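Local coordinates for protein putative DNA helicase (Lactobacillus plantarum, PDB 3DMN) that probably takes part in ATP-driven DNA unwinding as a UvrD-like helicase of the P-loop NTPase superfamily, at residues A[123-134]-A[155-163]; A[85-93]-A[99-109]. One frame throughout, in Å; residues are numbered along the deposited sequence.

Contact 1: A[123-134]-A[155-163]. With ACT (acetate ion), chain B; EDO (1,2-ethanediol), chain N.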
loop_
_atom_site.group_PDB
_atom_site.type_symbol
_atom_site.label_atom_id
_atom_site.label_comp_id
_atom_site.label_asym_id
_atom_site.label_seq_id
_atom_site.Cartn_x
_atom_site.Cartn_y
_atom_site.Cartn_z
ATOM N N ALA A 123 -3.609 -0.203 6.468
ATOM C CA ALA A 123 -3.794 1.233 6.662
ATOM C C ALA A 123 -4.996 1.496 7.578
ATOM O O ALA A 123 -5.945 2.205 7.180
ATOM C CB ALA A 123 -4.048 1.906 5.287
ATOM N N ASN A 124 -4.942 0.939 8.787
ATOM C CA ASN A 124 -6.116 0.926 9.633
ATOM C C ASN A 124 -5.996 1.917 10.791
ATOM O O ASN A 124 -5.062 2.743 10.835
ATOM C CB ASN A 124 -6.420 -0.489 10.149
ATOM C CG ASN A 124 -5.378 -0.987 11.144
ATOM O OD1 ASN A 124 -4.362 -0.331 11.366
ATOM N ND2 ASN A 124 -5.637 -2.161 11.758
ATOM N N GLN A 125 -6.962 1.883 11.695
ATOM C CA GLN A 125 -6.991 2.854 12.791
ATOM C C GLN A 125 -5.843 2.576 13.753
ATOM O O GLN A 125 -5.163 3.515 14.199
ATOM C CB GLN A 125 -8.345 2.693 13.483
ATOM C CG GLN A 125 -8.575 3.565 14.589
ATOM C CD GLN A 125 -9.965 3.285 15.125
ATOM O OE1 GLN A 125 -10.956 3.644 14.495
ATOM N NE2 GLN A 125 -10.037 2.561 16.235
ATOM N N GLU A 126 -5.610 1.301 14.067
ATOM C CA GLU A 126 -4.580 0.999 15.052
ATOM C C GLU A 126 -3.211 1.443 14.570
ATOM O O GLU A 126 -2.401 1.956 15.363
ATOM C CB GLU A 126 -4.551 -0.487 15.370
ATOM C CG GLU A 126 -3.635 -0.702 16.563
ATOM C CD GLU A 126 -3.666 -2.100 17.071
ATOM O OE1 GLU A 126 -4.500 -2.899 16.583
ATOM O OE2 GLU A 126 -2.827 -2.388 17.952
ATOM N N ASN A 127 -2.954 1.234 13.281
ATOM C CA ASN A 127 -1.629 1.504 12.724
ATOM C C ASN A 127 -1.397 2.973 12.385
ATOM O O ASN A 127 -0.215 3.439 12.356
ATOM C CB ASN A 127 -1.397 0.651 11.458
ATOM C CG ASN A 127 -0.989 -0.774 11.799
ATOM O OD1 ASN A 127 -1.391 -1.730 11.110
ATOM N ND2 ASN A 127 -0.157 -0.915 12.809
ATOM N N TYR A 128 -2.480 3.693 12.054
ATOM C CA TYR A 128 -2.327 5.067 11.626
ATOM C C TYR A 128 -3.386 5.900 12.312
ATOM O O TYR A 128 -4.360 6.303 11.686
ATOM C CB TYR A 128 -2.436 5.147 10.089
ATOM C CG TYR A 128 -1.316 4.422 9.388
ATOM C CD1 TYR A 128 -0.069 5.049 9.157
ATOM C CD2 TYR A 128 -1.486 3.116 8.923
ATOM C CE1 TYR A 128 0.965 4.374 8.520
ATOM C CE2 TYR A 128 -0.426 2.409 8.266
ATOM C CZ TYR A 128 0.789 3.059 8.062
ATOM O OH TYR A 128 1.818 2.376 7.413
ATOM N N GLN A 129 -3.152 6.184 13.605
ATOM C CA GLN A 129 -4.113 6.821 14.454
ATOM C C GLN A 129 -3.729 8.278 14.725
ATOM O O GLN A 129 -4.587 9.138 14.895
ATOM C CB GLN A 129 -4.128 6.063 15.806
ATOM C CG GLN A 129 -4.857 6.740 16.925
ATOM C CD GLN A 129 -6.327 6.430 16.884
ATOM O OE1 GLN A 129 -6.744 5.305 17.195
ATOM N NE2 GLN A 129 -7.128 7.412 16.507
ATOM N N ARG A 130 -2.429 8.560 14.733
ATOM C CA ARG A 130 -1.960 9.838 15.255
ATOM C C ARG A 130 -1.753 10.846 14.157
ATOM O O ARG A 130 -1.313 10.499 13.061
ATOM C CB ARG A 130 -0.631 9.657 16.016
ATOM C CG ARG A 130 -0.756 8.691 17.157
ATOM C CD ARG A 130 0.508 8.739 18.023
ATOM N NE ARG A 130 0.711 10.028 18.667
ATOM C CZ ARG A 130 0.094 10.447 19.762
ATOM N NH1 ARG A 130 -0.817 9.664 20.373
ATOM N NH2 ARG A 130 0.393 11.643 20.259
ATOM N N GLU A 131 -2.018 12.121 14.473
ATOM C CA GLU A 131 -1.733 13.188 13.532
ATOM C C GLU A 131 -0.287 13.164 13.078
ATOM O O GLU A 131 0.009 13.474 11.912
ATOM C CB GLU A 131 -2.054 14.553 14.100
ATOM C CG GLU A 131 -3.559 14.737 14.261
ATOM C CD GLU A 131 -4.284 14.821 12.915
ATOM O OE1 GLU A 131 -3.957 15.706 12.104
ATOM O OE2 GLU A 131 -5.161 13.972 12.691
ATOM N N ASP A 132 0.592 12.783 13.987
ATOM C CA ASP A 132 2.011 12.756 13.638
ATOM C C ASP A 132 2.348 11.688 12.619
ATOM O O ASP A 132 3.465 11.727 12.069
ATOM C CB ASP A 132 2.873 12.575 14.904
ATOM C CG ASP A 132 4.329 12.899 14.646
ATOM O OD1 ASP A 132 4.571 14.093 14.359
ATOM O OD2 ASP A 132 5.195 11.988 14.762
ATOM N N GLU A 133 1.444 10.719 12.416
ATOM C CA GLU A 133 1.654 9.629 11.439
ATOM C C GLU A 133 1.202 10.018 10.021
ATOM O O GLU A 133 1.315 9.212 9.115
ATOM C CB GLU A 133 0.940 8.354 11.905
ATOM C CG GLU A 133 1.775 7.736 13.041
ATOM C CD GLU A 133 1.091 6.588 13.739
ATOM O OE1 GLU A 133 -0.143 6.654 13.952
ATOM O OE2 GLU A 133 1.818 5.627 14.103
ATOM N N ARG A 134 0.644 11.222 9.843
ATOM C CA ARG A 134 0.224 11.624 8.480
ATOM C C ARG A 134 1.419 11.618 7.523
ATOM O O ARG A 134 1.300 11.184 6.345
ATOM C CB ARG A 134 -0.394 13.021 8.511
ATOM C CG ARG A 134 -1.808 13.005 9.087
ATOM C CD ARG A 134 -2.435 14.376 9.024
ATOM N NE ARG A 134 -3.757 14.291 9.638
ATOM C CZ ARG A 134 -4.840 13.800 9.043
ATOM N NH1 ARG A 134 -4.786 13.399 7.762
ATOM N NH2 ARG A 134 -5.974 13.703 9.751
ATOM N N SER A 155 -10.966 -1.049 10.677
ATOM C CA SER A 155 -11.473 0.247 10.224
ATOM C C SER A 155 -10.397 0.981 9.471
ATOM O O SER A 155 -9.220 0.797 9.751
ATOM C CB SER A 155 -11.862 1.141 11.404
ATOM O OG SER A 155 -13.030 0.614 12.060
ATOM N N LEU A 156 -10.821 1.802 8.519
ATOM C CA LEU A 156 -9.857 2.634 7.798
ATOM C C LEU A 156 -9.207 3.645 8.745
ATOM O O LEU A 156 -9.844 4.189 9.648
ATOM C CB LEU A 156 -10.563 3.347 6.637
ATOM C CG LEU A 156 -9.655 4.058 5.633
ATOM C CD1 LEU A 156 -8.694 3.105 4.903
ATOM C CD2 LEU A 156 -10.543 4.831 4.638
ATOM N N SER A 157 -7.918 3.935 8.493
ATOM C CA SER A 157 -7.234 4.961 9.281
ATOM C C SER A 157 -8.094 6.241 9.352
ATOM O O SER A 157 -8.537 6.750 8.305
ATOM C CB SER A 157 -5.907 5.316 8.603
ATOM O OG SER A 157 -5.428 6.512 9.236
ATOM N N PRO A 158 -8.230 6.825 10.542
ATOM C CA PRO A 158 -8.960 8.100 10.655
ATOM C C PRO A 158 -8.229 9.234 9.938
ATOM O O PRO A 158 -8.841 10.266 9.626
ATOM C CB PRO A 158 -8.972 8.363 12.160
ATOM C CG PRO A 158 -7.751 7.614 12.703
ATOM C CD PRO A 158 -7.794 6.339 11.871
ATOM N N LEU A 159 -6.943 9.039 9.689
ATOM C CA LEU A 159 -6.180 10.082 8.987
ATOM C C LEU A 159 -6.727 10.261 7.556
ATOM O O LEU A 159 -6.441 11.265 6.913
ATOM C CB LEU A 159 -4.679 9.758 8.979
ATOM C CG LEU A 159 -4.103 9.502 10.385
ATOM C CD1 LEU A 159 -2.602 9.204 10.227
ATOM C CD2 LEU A 159 -4.363 10.730 11.312
ATOM N N LEU A 160 -7.414 9.218 7.062
ATOM C CA LEU A 160 -7.949 9.263 5.697
ATOM C C LEU A 160 -9.341 9.857 5.638
ATOM O O LEU A 160 -9.864 10.096 4.536
ATOM C CB LEU A 160 -7.881 7.887 5.015
ATOM C CG LEU A 160 -6.435 7.345 4.860
ATOM C CD1 LEU A 160 -6.496 5.905 4.331
ATOM C CD2 LEU A 160 -5.622 8.234 3.923
ATOM N N ALA A 161 -9.927 10.166 6.807
ATOM C CA ALA A 161 -11.321 10.666 6.832
ATOM C C ALA A 161 -11.427 11.991 6.058
ATOM O O ALA A 161 -12.435 12.263 5.424
ATOM C CB ALA A 161 -11.816 10.835 8.273
ATOM N N ARG A 162 -10.392 12.805 6.133
ATOM C CA ARG A 162 -10.420 14.137 5.517
ATOM C C ARG A 162 -10.351 14.077 4.008
ATOM O O ARG A 162 -10.680 15.055 3.346
ATOM C CB ARG A 162 -9.296 15.033 6.041
ATOM C CG ARG A 162 -7.853 14.661 5.615
ATOM C CD ARG A 162 -6.824 15.628 6.230
ATOM N NE ARG A 162 -7.252 17.041 6.083
ATOM C CZ ARG A 162 -7.150 17.725 4.947
ATOM N NH1 ARG A 162 -6.650 17.154 3.858
ATOM N NH2 ARG A 162 -7.556 18.988 4.876
ATOM N N VAL A 163 -9.919 12.951 3.456
ATOM C CA VAL A 163 -9.750 12.885 1.981
ATOM C C VAL A 163 -11.105 12.924 1.291
ATOM O O VAL A 163 -12.027 12.242 1.686
ATOM C CB VAL A 163 -8.979 11.619 1.571
ATOM C CG1 VAL A 163 -8.806 11.566 0.064
ATOM C CG2 VAL A 163 -7.598 11.604 2.242
HETATM C C ACT B . -8.519 -0.964 13.451
HETATM O O ACT B . -8.830 -0.297 12.460
HETATM O OXT ACT B . -7.516 -0.706 14.138
HETATM C CH3 ACT B . -9.371 -2.049 13.714
HETATM C C1 EDO N . -14.880 -0.623 9.019
HETATM O O1 EDO N . -15.179 0.380 10.004
HETATM C C2 EDO N . -15.888 -1.756 8.914
HETATM O O2 EDO N . -16.199 -1.999 7.537
HETATM O O HOH W 1 -13.096 1.848 14.461
HETATM O O HOH W 2 -8.036 12.133 12.303
HETATM O O HOH W 3 -8.561 12.874 8.597
#
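Leu159 and Arg134 are the two residues most covered by the opposite segment. The arginine runs extended from CG to NE, and its NH1 gives a hydrogen bond to Leu159 O (2.8 Å), lying in the carbonyl plane on a lone pair; Ile18 O is a second acceptor for NH1. Leu159 CD2 sits over one face of the guanidinium, near the rim, while CD1 reaches Arg130 O at 3.4 Å. Arg162 CD comes within 3.4 Å of Arg134 NH1; the two guanidinium planes stand almost perpendicular, and Arg162 NH1 turns to Glu17 O. At the other end Ser157 OG, placed anti to its own backbone N (chi1 167°), donates to Tyr128 O (2.7 Å), in plane on a lone pair, and accepts from Leu159 N, an ST turn. Both segments are loops beyond the C-terminal ends of parallel strands 118-121 and 147-153, and a single bridge pairs Asn124 with Leu156, with Ser157 N bonded to Ala123 O (2.9 Å). An acetate, probably from the crystallisation liquor, accepts from the backbone N of Gln125, Glu126 and Ser155. In the second shell, Glu131 holds Arg134 side-on, OE1 taking NE at 2.9 Å in a salt bridge and OE2 taking NH2, which fixes the guanidinium's rotation. Glu133 OE1 receives Gln129 N and Arg130 N from opposite faces of its carboxylate, and Glu133 N bonds back to Arg130 O.

Contact 2: A[85-93]-A[99-109]. With ACT (acetate ion), chain F; ACT (acetate ion), chain C.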
loop_
_atom_site.group_PDB
_atom_site.type_symbol
_atom_site.label_atom_id
_atom_site.label_comp_id
_atom_site.label_asym_id
_atom_site.label_seq_id
_atom_site.Cartn_x
_atom_site.Cartn_y
_atom_site.Cartn_z
ATOM N N GLY A 85 0.613 -19.501 -1.119
ATOM C CA GLY A 85 1.314 -19.957 -2.308
ATOM C C GLY A 85 2.023 -18.854 -3.077
ATOM O O GLY A 85 2.461 -19.106 -4.212
ATOM N N GLU A 86 2.151 -17.665 -2.472
ATOM C CA GLU A 86 2.815 -16.541 -3.168
ATOM C C GLU A 86 4.316 -16.731 -3.061
ATOM O O GLU A 86 4.821 -17.235 -2.034
ATOM C CB GLU A 86 2.465 -15.206 -2.520
ATOM C CG GLU A 86 0.971 -14.865 -2.564
ATOM C CD GLU A 86 0.441 -14.380 -3.925
ATOM O OE1 GLU A 86 1.190 -14.294 -4.928
ATOM O OE2 GLU A 86 -0.769 -14.043 -3.971
ATOM N N GLN A 87 5.040 -16.237 -4.070
ATOM C CA GLN A 87 6.500 -16.102 -3.955
ATOM C C GLN A 87 6.717 -14.759 -3.294
ATOM O O GLN A 87 6.256 -13.757 -3.829
ATOM C CB GLN A 87 7.148 -16.084 -5.349
ATOM C CG GLN A 87 8.657 -16.241 -5.337
ATOM C CD GLN A 87 9.238 -16.364 -6.759
ATOM O OE1 GLN A 87 8.673 -15.848 -7.729
ATOM N NE2 GLN A 87 10.352 -17.058 -6.870
ATOM N N VAL A 88 7.330 -14.752 -2.122
ATOM C CA VAL A 88 7.454 -13.495 -1.329
ATOM C C VAL A 88 8.900 -13.238 -0.948
ATOM O O VAL A 88 9.653 -14.166 -0.537
ATOM C CB VAL A 88 6.636 -13.544 -0.049
ATOM C CG1 VAL A 88 6.572 -12.104 0.591
ATOM C CG2 VAL A 88 5.248 -14.041 -0.373
ATOM N N THR A 89 9.292 -11.971 -1.108
ATOM C CA THR A 89 10.608 -11.521 -0.671
ATOM C C THR A 89 10.388 -10.374 0.311
ATOM O O THR A 89 9.952 -9.285 -0.086
ATOM C CB THR A 89 11.438 -11.046 -1.857
ATOM O OG1 THR A 89 11.682 -12.159 -2.719
ATOM C CG2 THR A 89 12.779 -10.462 -1.385
ATOM N N LEU A 90 10.680 -10.635 1.583
ATOM C CA LEU A 90 10.603 -9.595 2.589
ATOM C C LEU A 90 11.958 -8.913 2.535
ATOM O O LEU A 90 12.999 -9.504 2.924
ATOM C CB LEU A 90 10.265 -10.190 3.954
ATOM C CG LEU A 90 10.375 -9.250 5.160
ATOM C CD1 LEU A 90 9.617 -8.040 4.855
ATOM C CD2 LEU A 90 9.858 -9.918 6.403
ATOM N N ILE A 91 11.946 -7.714 1.931
ATOM C CA ILE A 91 13.206 -7.051 1.505
ATOM C C ILE A 91 13.952 -6.514 2.682
ATOM O O ILE A 91 13.357 -6.069 3.672
ATOM C CB ILE A 91 13.067 -5.961 0.361
ATOM C CG1 ILE A 91 12.403 -4.669 0.857
ATOM C CG2 ILE A 91 12.416 -6.569 -0.918
ATOM C CD1 ILE A 91 12.782 -3.417 0.047
ATOM N N GLN A 92 15.294 -6.621 2.581
ATOM C CA GLN A 92 16.211 -6.157 3.644
ATOM C C GLN A 92 17.109 -5.023 3.127
ATOM O O GLN A 92 17.826 -4.366 3.902
ATOM C CB GLN A 92 17.103 -7.304 4.143
ATOM C CG GLN A 92 16.374 -8.616 4.509
ATOM C CD GLN A 92 17.190 -9.517 5.435
ATOM O OE1 GLN A 92 18.257 -9.127 5.916
ATOM N NE2 GLN A 92 16.692 -10.732 5.677
ATOM N N THR A 93 17.066 -4.813 1.810
ATOM C CA THR A 93 17.833 -3.742 1.181
ATOM C C THR A 93 17.133 -3.360 -0.127
ATOM O O THR A 93 16.406 -4.170 -0.677
ATOM C CB THR A 93 19.313 -4.182 1.022
ATOM O OG1 THR A 93 20.131 -3.017 0.888
ATOM C CG2 THR A 93 19.510 -5.176 -0.165
ATOM N N ALA A 99 13.807 -13.815 -5.758
ATOM C CA ALA A 99 12.387 -14.067 -6.060
ATOM C C ALA A 99 11.527 -12.986 -6.711
ATOM O O ALA A 99 10.393 -12.782 -6.270
ATOM C CB ALA A 99 11.686 -14.557 -4.805
ATOM N N PRO A 100 12.032 -12.291 -7.759
ATOM C CA PRO A 100 11.156 -11.341 -8.465
ATOM C C PRO A 100 9.787 -11.899 -8.811
ATOM O O PRO A 100 9.524 -12.331 -9.953
ATOM C CB PRO A 100 11.983 -10.958 -9.669
ATOM C CG PRO A 100 13.336 -10.926 -9.069
ATOM C CD PRO A 100 13.386 -12.226 -8.314
ATOM N N GLY A 101 8.989 -11.940 -7.740
ATOM C CA GLY A 101 7.545 -12.152 -7.640
ATOM C C GLY A 101 7.078 -11.029 -6.708
ATOM O O GLY A 101 6.987 -9.898 -7.163
ATOM N N VAL A 102 6.872 -11.294 -5.403
ATOM C CA VAL A 102 6.248 -10.267 -4.521
ATOM C C VAL A 102 7.236 -9.623 -3.529
ATOM O O VAL A 102 7.783 -10.318 -2.677
ATOM C CB VAL A 102 5.053 -10.893 -3.738
ATOM C CG1 VAL A 102 4.312 -9.874 -2.910
ATOM C CG2 VAL A 102 4.081 -11.601 -4.689
ATOM N N ILE A 103 7.427 -8.299 -3.573
ATOM C CA ILE A 103 8.296 -7.668 -2.563
ATOM C C ILE A 103 7.425 -7.098 -1.449
ATOM O O ILE A 103 6.408 -6.453 -1.723
ATOM C CB ILE A 103 9.267 -6.525 -3.073
ATOM C CG1 ILE A 103 8.507 -5.405 -3.725
ATOM C CG2 ILE A 103 10.392 -7.085 -3.962
ATOM C CD1 ILE A 103 9.404 -4.308 -4.244
ATOM N N VAL A 104 7.837 -7.369 -0.211
ATOM C CA VAL A 104 7.228 -6.789 0.978
ATOM C C VAL A 104 8.317 -5.912 1.603
ATOM O O VAL A 104 9.430 -6.418 1.909
ATOM C CB VAL A 104 6.749 -7.904 1.982
ATOM C CG1 VAL A 104 6.242 -7.205 3.230
ATOM C CG2 VAL A 104 5.609 -8.706 1.360
ATOM N N VAL A 105 7.992 -4.638 1.799
ATOM C CA VAL A 105 8.966 -3.580 2.045
ATOM C C VAL A 105 8.521 -2.887 3.344
ATOM O O VAL A 105 7.460 -2.285 3.376
ATOM C CB VAL A 105 8.910 -2.459 0.846
ATOM C CG1 VAL A 105 9.922 -1.323 1.045
ATOM C CG2 VAL A 105 9.097 -3.073 -0.549
ATOM N N PRO A 106 9.341 -2.950 4.415
ATOM C CA PRO A 106 8.971 -2.047 5.553
ATOM C C PRO A 106 9.118 -0.580 5.163
ATOM O O PRO A 106 10.018 -0.240 4.394
ATOM C CB PRO A 106 10.027 -2.362 6.604
ATOM C CG PRO A 106 10.573 -3.701 6.199
ATOM C CD PRO A 106 10.537 -3.753 4.713
ATOM N N SER A 107 8.275 0.282 5.713
ATOM C CA SER A 107 8.216 1.677 5.275
ATOM C C SER A 107 9.587 2.314 5.262
ATOM O O SER A 107 9.954 3.040 4.326
ATOM C CB SER A 107 7.276 2.513 6.151
ATOM O OG SER A 107 7.693 2.509 7.524
ATOM N N PHE A 108 10.359 2.045 6.311
ATOM C CA PHE A 108 11.702 2.642 6.442
ATOM C C PHE A 108 12.726 2.181 5.410
ATOM O O PHE A 108 13.852 2.750 5.352
ATOM C CB PHE A 108 12.249 2.436 7.881
ATOM C CG PHE A 108 12.291 1.012 8.320
ATOM C CD1 PHE A 108 11.279 0.493 9.150
ATOM C CD2 PHE A 108 13.322 0.168 7.911
ATOM C CE1 PHE A 108 11.300 -0.825 9.595
ATOM C CE2 PHE A 108 13.369 -1.165 8.329
ATOM C CZ PHE A 108 12.343 -1.674 9.204
ATOM N N LEU A 109 12.394 1.148 4.643
ATOM C CA LEU A 109 13.336 0.693 3.618
ATOM C C LEU A 109 12.914 1.143 2.257
ATOM O O LEU A 109 13.600 0.841 1.271
ATOM C CB LEU A 109 13.546 -0.809 3.603
ATOM C CG LEU A 109 14.329 -1.399 4.763
ATOM C CD1 LEU A 109 14.495 -2.914 4.556
ATOM C CD2 LEU A 109 15.674 -0.692 4.988
HETATM C C ACT F . 11.643 -13.797 2.305
HETATM O O ACT F . 12.445 -12.877 1.999
HETATM O OXT ACT F . 11.855 -14.932 1.818
HETATM C CH3 ACT F . 10.537 -13.583 3.267
HETATM C C ACT C . 9.096 -17.876 -1.419
HETATM O O ACT C . 8.052 -17.420 -0.911
HETATM O OXT ACT C . 9.596 -17.197 -2.337
HETATM C CH3 ACT C . 9.724 -19.096 -0.962
#
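Ala99 CB touches Thr89 OG1 at 3.2 Å and the side chain of Gln87, whose extended chain lies alongside it with CG at 3.5 Å from the methyl; the threonine hydroxyl is hydrogen-bonded to Leu98 O. Beyond Gly101 the parallel ladder starts, Val102 pairing with Val88. Val102 N donates to Gln87 O, and Val102 O takes Thr89 N at 2.7 Å. Val102 CG2 lies beside Glu86 OE1, and the valine packs on Leu54 of helix 43-59. These pairs belong to the parallel sheet of a P-loop NTPase-type domain, in which 88-90 is an outermost strand of the chain and 102-106 lies between it and 64-68. Ile103 points to the sheet face of Thr89, and its CG2 meets Ile91 CG2 at 3.7 Å. Val104 N donates to Thr89 O, and Val104 O accepts Ile91 N. On the face shared with Val88 and Leu90, its two methyls diverge: CG2 meets Val88 CG1 (3.6 Å), while CG1 meets Leu90 CD1 (3.8 Å), and helix 71-82 covers Val88 and Leu90. Val105 receives Ile91 CD1 between its CG1 and CG2, both 3.7 Å away; Ile91 CG1 stands between the backbone N and carbonyl carbon of its residue, and this torsion (chi1 72°) brings CD1 across to Val105. Pro106 CD lies near Ile91 O, and Leu109 CD1 closes on the same oxygen at 3.5 Å.

In the fold
Contact 2 closes before contact 1 opens along the chain, and the two lie on opposite sides of its centre, with their own centres 24 Å apart and nearest atoms about 6 Å apart. One parallel sheet relates them: contact 2 joins 88-90 at one outer end to its neighbour 102-106, whereas contact 1 ties together the loops that leave the adjacent strands 118-121 and 147-153, farther across the sheet. Strand 64-68 separates 102-106 from 118-121. Just after it, Lys69 bonds Asn127 O of 123-134 through NZ and Ser107 OG of 99-109 through its backbone O. Contact 1 lies at the strands' C-terminal ends, where P-loop NTPase folds commonly place their functional sites.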